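Local coordinates for protein CalsepRRP (Calystegia sepium, PDB 1JY5) that belongs to the RNA-cleaving ribonuclease T2 family, but carries an altered active-site motif and probably has little or no ribonuclease activity itself, at residues A11-G16 with T41-W46. Residues are numbered along the deposited sequence; the frame is centred on the assembly and turned at random.
Sequences ALTWSG and TIKGLW
A classic beta bulge joins A11 to both K43 and G44 where strands 7-14 and 40-48 pair antiparallel in the central sheet. The evidence is the shared acceptor: A11 O takes K43 N at 2.9 Å and G44 N at 3.2 Å, both from the same face of its carbonyl plane, while A11 N returns a bond to G44 O. The extra residue shifts the register by one between A11 and L12, after which L12 and I42 form a non-hydrogen-bonded pair, and T13 and T41 a hydrogen-bonded one, with T13 N to T41 O at 2.7 Å nearly straight (168° at the hydrogen). The sequence KGLW, beginning at K43, corresponds to the start of the T2 family motif HGLWP, with lysine replacing a histidine that is catalytic in active relatives. K43 CB lies 3.2 Å from T13 OG1, a close van der Waals contact of methylene carbon with hydroxyl oxygen; CG stands anti to the backbone N (chi1 171°) and a bend at chi2 carries the chain past T13 before the amine leads off from strand 7-14. W46 lies on the same face as A11, one ring face receiving A11 CB 3.8 Å from the six-membered centroid and 19° off the normal, a CH-pi contact displaced toward CH2. Because G44 has no beta carbon, there is room for W46 NE1 beside it. That nitrogen bonds E101 OE2 on helix 97-106, and the indole also stacks on H105. An alanine in place of W46 would probably open a gap over A11 CB and leave the E101 carboxylate without its indole donor. On the other edge of strand 7-14 the backbone of L12 bonds that of V178 in strand 174-182. On strand 40-48, T41 OG1 is hydrogen-bonded to Y82 OH.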
loop_
_atom_site.group_PDB
_atom_site.type_symbol
_atom_site.label_atom_id
_atom_site.label_comp_id
_atom_site.label_asym_id
_atom_site.label_seq_id
_atom_site.Cartn_x
_atom_site.Cartn_y
_atom_site.Cartn_z
ATOM N N ALA A 11 -2.156 0.045 -2.624
ATOM C CA ALA A 11 -1.704 1.234 -1.919
ATOM C C ALA A 11 -0.376 0.923 -1.251
ATOM O O ALA A 11 -0.212 -0.128 -0.628
ATOM C CB ALA A 11 -2.740 1.669 -0.882
ATOM N N LEU A 12 0.575 1.841 -1.400
ATOM C CA LEU A 12 1.910 1.679 -0.834
ATOM C C LEU A 12 2.214 2.836 0.114
ATOM O O LEU A 12 1.844 3.980 -0.147
ATOM C CB LEU A 12 2.945 1.641 -1.962
ATOM C CG LEU A 12 2.692 0.585 -3.049
ATOM C CD1 LEU A 12 3.709 0.742 -4.169
ATOM C CD2 LEU A 12 2.767 -0.812 -2.440
ATOM N N THR A 13 2.897 2.535 1.209
ATOM C CA THR A 13 3.231 3.545 2.202
ATOM C C THR A 13 4.715 3.889 2.172
ATOM O O THR A 13 5.560 2.996 2.109
ATOM C CB THR A 13 2.892 3.045 3.618
ATOM O OG1 THR A 13 1.510 2.671 3.673
ATOM C CG2 THR A 13 3.166 4.126 4.649
ATOM N N TRP A 14 5.032 5.179 2.209
ATOM C CA TRP A 14 6.431 5.592 2.229
ATOM C C TRP A 14 6.839 5.511 3.700
ATOM O O TRP A 14 6.402 6.314 4.525
ATOM C CB TRP A 14 6.585 7.016 1.691
ATOM C CG TRP A 14 8.022 7.471 1.661
ATOM C CD1 TRP A 14 8.640 8.307 2.549
ATOM C CD2 TRP A 14 9.031 7.069 0.722
ATOM N NE1 TRP A 14 9.971 8.453 2.221
ATOM C CE2 TRP A 14 10.237 7.702 1.106
ATOM C CE3 TRP A 14 9.034 6.235 -0.404
ATOM C CZ2 TRP A 14 11.433 7.527 0.401
ATOM C CZ3 TRP A 14 10.223 6.059 -1.106
ATOM C CH2 TRP A 14 11.409 6.704 -0.697
ATOM N N SER A 15 7.675 4.528 4.021
ATOM C CA SER A 15 8.103 4.295 5.399
ATOM C C SER A 15 8.681 5.517 6.108
ATOM O O SER A 15 8.455 5.713 7.306
ATOM C CB SER A 15 9.122 3.148 5.453
ATOM O OG SER A 15 10.369 3.535 4.905
ATOM N N GLY A 16 9.420 6.334 5.367
ATOM C CA GLY A 16 10.031 7.518 5.949
ATOM C C GLY A 16 9.029 8.533 6.469
ATOM O O GLY A 16 9.272 9.202 7.472
ATOM N N THR A 41 6.362 0.355 1.330
ATOM C CA THR A 41 5.953 -0.950 1.837
ATOM C C THR A 41 4.454 -1.028 1.573
ATOM O O THR A 41 3.812 -0.021 1.264
ATOM C CB THR A 41 6.214 -1.150 3.364
ATOM O OG1 THR A 41 5.556 -0.121 4.111
ATOM C CG2 THR A 41 7.706 -1.148 3.662
ATOM N N ILE A 42 3.891 -2.220 1.695
ATOM C CA ILE A 42 2.471 -2.398 1.426
ATOM C C ILE A 42 1.532 -1.848 2.489
ATOM O O ILE A 42 1.666 -2.140 3.677
ATOM C CB ILE A 42 2.124 -3.895 1.223
ATOM C CG1 ILE A 42 2.974 -4.474 0.082
ATOM C CG2 ILE A 42 0.642 -4.040 0.878
ATOM C CD1 ILE A 42 2.904 -5.990 -0.031
ATOM N N LYS A 43 0.595 -1.022 2.048
ATOM C CA LYS A 43 -0.426 -0.500 2.935
ATOM C C LYS A 43 -1.550 -1.532 2.786
ATOM O O LYS A 43 -2.054 -2.081 3.775
ATOM C CB LYS A 43 -0.897 0.876 2.472
ATOM C CG LYS A 43 -2.116 1.392 3.208
ATOM C CD LYS A 43 -1.866 1.504 4.698
ATOM C CE LYS A 43 -3.129 1.967 5.389
ATOM N NZ LYS A 43 -2.965 2.063 6.861
ATOM N N GLY A 44 -1.928 -1.803 1.535
ATOM C CA GLY A 44 -2.963 -2.792 1.277
ATOM C C GLY A 44 -3.303 -3.014 -0.188
ATOM O O GLY A 44 -2.781 -2.327 -1.059
ATOM N N LEU A 45 -4.155 -4.005 -0.457
ATOM C CA LEU A 45 -4.627 -4.294 -1.812
ATOM C C LEU A 45 -6.123 -4.144 -1.615
ATOM O O LEU A 45 -6.749 -4.945 -0.921
ATOM C CB LEU A 45 -4.297 -5.729 -2.251
ATOM C CG LEU A 45 -4.849 -6.119 -3.639
ATOM C CD1 LEU A 45 -4.258 -5.217 -4.724
ATOM C CD2 LEU A 45 -4.504 -7.577 -3.935
ATOM N N TRP A 46 -6.697 -3.109 -2.208
ATOM C CA TRP A 46 -8.109 -2.860 -2.004
ATOM C C TRP A 46 -9.079 -3.117 -3.158
ATOM O O TRP A 46 -8.929 -2.548 -4.241
ATOM C CB TRP A 46 -8.310 -1.406 -1.545
ATOM C CG TRP A 46 -7.420 -0.943 -0.413
ATOM C CD1 TRP A 46 -6.970 -1.686 0.641
ATOM C CD2 TRP A 46 -6.940 0.394 -0.195
ATOM N NE1 TRP A 46 -6.241 -0.894 1.503
ATOM C CE2 TRP A 46 -6.206 0.385 1.013
ATOM C CE3 TRP A 46 -7.060 1.599 -0.905
ATOM C CZ2 TRP A 46 -5.594 1.532 1.531
ATOM C CZ3 TRP A 46 -6.447 2.747 -0.384
ATOM C CH2 TRP A 46 -5.725 2.697 0.822
#